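Long-range contact in poly(ADP-ribose) glycohydrolase (Thermomonospora curvata, PDB 3SIG), which hydrolyses the ribose-ribose glycosidic bonds of poly(ADP-ribose), releasing ADP-ribose, which is bound in this crystal structure: residues L147-G152 with R169-T174. Numbering follows the deposited sequence.
Sequences LIYSPG and RVAFLT
Y149 and L173 face each other as a non-hydrogen-bonded pair of two antiparallel strands, and their side chains cross obliquely on one face of the sheet. In the tyrosine, chi1 of 175° sets CG anti to the backbone N and beside its own carbonyl carbon; the ring's CD1 edge meets L173 CD2, close to the ring plane, at 3.8 Å. Farther along the same ring, CE1 comes within 3.9 Å of A171 CB, so adjacent ring carbons touch two residues of 169-174. The ring also stacks on H210, while L173 packs on V203 and A207 of helix 189-209. Replacing Y149 with an alanine would probably open a gap beside L173 CD2 and A171 CB and leave H210 without its stacking partner.

The opposite face carries I148, S150, F172 and T174, and the pair illustrates how two faces of one sheet take different partners: the first is apolar toward helix 189-209, this one partly polar and water-linked beneath L125 of helix 121-125. With T174 OG1 and S150 OG both anti to their carbonyl carbons, the two hydroxyls meet at one water, 2.7 Å from T174 OG1, which also donates to I148 O. S150 OG is also hydrogen-bonded to S124 OG, and T174 OG1 to N93 ND2; the T174 side chain lies about 9 Å from the bound ADP-ribose. I148 pairs with T174 and S150 with F172 through two backbone bonds each; S150 N to F172 O measures 2.9 Å and is nearly straight (168°). At the far end, R169 CD passes 3.3 Å from G152 O, and a second water bridges that oxygen to R169 NH1.

The whole is an antiparallel beta hairpin built into the mixed central sheet of a macrodomain-like fold, with helices packed on both faces.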
loop_
_atom_site.group_PDB
_atom_site.type_symbol
_atom_site.label_atom_id
_atom_site.label_comp_id
_atom_site.label_asym_id
_atom_site.label_seq_id
_atom_site.Cartn_x
_atom_site.Cartn_y
_atom_site.Cartn_z
ATOM N N LEU A 147 11.268 -0.498 -3.895
ATOM C CA LEU A 147 10.153 -0.904 -3.059
ATOM C C LEU A 147 10.624 -0.992 -1.624
ATOM O O LEU A 147 11.702 -1.488 -1.332
ATOM C CB LEU A 147 9.607 -2.281 -3.557
ATOM C CG LEU A 147 8.441 -2.908 -2.803
ATOM C CD1 LEU A 147 7.617 -3.745 -3.804
ATOM C CD2 LEU A 147 8.972 -3.781 -1.747
ATOM N N ILE A 148 9.797 -0.516 -0.709
ATOM C CA ILE A 148 10.042 -0.741 0.709
ATOM C C ILE A 148 9.096 -1.816 1.202
ATOM O O ILE A 148 7.865 -1.733 1.020
ATOM C CB ILE A 148 9.849 0.534 1.535
ATOM C CG1 ILE A 148 10.823 1.652 1.115
ATOM C CG2 ILE A 148 10.034 0.252 3.009
ATOM C CD1 ILE A 148 10.482 3.026 1.650
ATOM N N TYR A 149 9.683 -2.815 1.846
ATOM C CA TYR A 149 8.941 -3.899 2.452
ATOM C C TYR A 149 8.940 -3.674 3.962
ATOM O O TYR A 149 10.011 -3.592 4.592
ATOM C CB TYR A 149 9.567 -5.264 2.118
ATOM C CG TYR A 149 8.875 -6.410 2.845
ATOM C CD1 TYR A 149 7.599 -6.811 2.495
ATOM C CD2 TYR A 149 9.502 -7.013 3.881
ATOM C CE1 TYR A 149 6.957 -7.848 3.174
ATOM C CE2 TYR A 149 8.880 -8.042 4.577
ATOM C CZ TYR A 149 7.603 -8.426 4.210
ATOM O OH TYR A 149 6.977 -9.450 4.917
ATOM N N SER A 150 7.744 -3.612 4.525
ATOM C CA SER A 150 7.539 -3.340 5.968
ATOM C C SER A 150 6.765 -4.490 6.608
ATOM O O SER A 150 5.562 -4.582 6.460
ATOM C CB SER A 150 6.755 -2.036 6.145
ATOM O OG SER A 150 7.362 -0.947 5.467
ATOM N N PRO A 151 7.459 -5.375 7.326
ATOM C CA PRO A 151 6.796 -6.570 7.885
ATOM C C PRO A 151 6.108 -6.280 9.199
ATOM O O PRO A 151 6.614 -5.500 10.019
ATOM C CB PRO A 151 7.950 -7.539 8.134
ATOM C CG PRO A 151 9.126 -6.642 8.443
ATOM C CD PRO A 151 8.910 -5.390 7.558
ATOM N N GLY A 152 4.962 -6.895 9.446
ATOM C CA GLY A 152 4.400 -6.876 10.783
ATOM C C GLY A 152 4.071 -5.503 11.332
ATOM O O GLY A 152 4.175 -5.259 12.524
ATOM N N ARG A 169 -1.671 -6.953 12.737
ATOM C CA ARG A 169 -0.478 -6.693 11.970
ATOM C C ARG A 169 -0.586 -7.134 10.528
ATOM O O ARG A 169 -1.114 -8.202 10.245
ATOM C CB ARG A 169 0.725 -7.372 12.604
ATOM C CG ARG A 169 1.118 -6.755 13.954
ATOM C CD ARG A 169 2.484 -7.248 14.474
ATOM N NE ARG A 169 2.342 -8.613 14.935
ATOM C CZ ARG A 169 3.349 -9.342 15.416
ATOM N NH1 ARG A 169 4.568 -8.832 15.481
ATOM N NH2 ARG A 169 3.135 -10.589 15.828
ATOM N N VAL A 170 -0.086 -6.296 9.626
ATOM C CA VAL A 170 0.020 -6.618 8.200
ATOM C C VAL A 170 1.372 -6.228 7.704
ATOM O O VAL A 170 2.031 -5.349 8.289
ATOM C CB VAL A 170 -1.039 -5.861 7.376
ATOM C CG1 VAL A 170 -2.446 -6.084 7.957
ATOM C CG2 VAL A 170 -0.775 -4.371 7.344
ATOM N N ALA A 171 1.784 -6.781 6.579
ATOM C CA ALA A 171 2.959 -6.284 5.871
ATOM C C ALA A 171 2.505 -5.251 4.860
ATOM O O ALA A 171 1.439 -5.378 4.229
ATOM C CB ALA A 171 3.685 -7.401 5.179
ATOM N N PHE A 172 3.334 -4.235 4.667
ATOM C CA PHE A 172 3.118 -3.261 3.598
ATOM C C PHE A 172 4.180 -3.364 2.531
ATOM O O PHE A 172 5.367 -3.645 2.824
ATOM C CB PHE A 172 3.034 -1.830 4.125
ATOM C CG PHE A 172 1.760 -1.531 4.883
ATOM C CD1 PHE A 172 0.563 -1.332 4.220
ATOM C CD2 PHE A 172 1.745 -1.505 6.269
ATOM C CE1 PHE A 172 -0.609 -1.080 4.921
ATOM C CE2 PHE A 172 0.570 -1.221 6.982
ATOM C CZ PHE A 172 -0.598 -1.018 6.298
ATOM N N LEU A 173 3.742 -3.100 1.303
ATOM C CA LEU A 173 4.599 -2.994 0.134
ATOM C C LEU A 173 4.434 -1.582 -0.368
ATOM O O LEU A 173 3.330 -1.216 -0.787
ATOM C CB LEU A 173 4.139 -3.986 -0.935
ATOM C CG LEU A 173 3.953 -5.436 -0.454
ATOM C CD1 LEU A 173 3.046 -6.258 -1.311
ATOM C CD2 LEU A 173 5.278 -6.076 -0.368
ATOM N N THR A 174 5.530 -0.810 -0.340
ATOM C CA THR A 174 5.493 0.607 -0.681
ATOM C C THR A 174 6.201 0.813 -2.000
ATOM O O THR A 174 7.420 0.656 -2.091
ATOM C CB THR A 174 6.119 1.429 0.479
ATOM O OG1 THR A 174 5.197 1.402 1.567
ATOM C CG2 THR A 174 6.395 2.871 0.168
HETATM O O HOH W 1 6.100 -0.628 3.067
HETATM O O HOH W 2 5.856 -6.420 14.291
#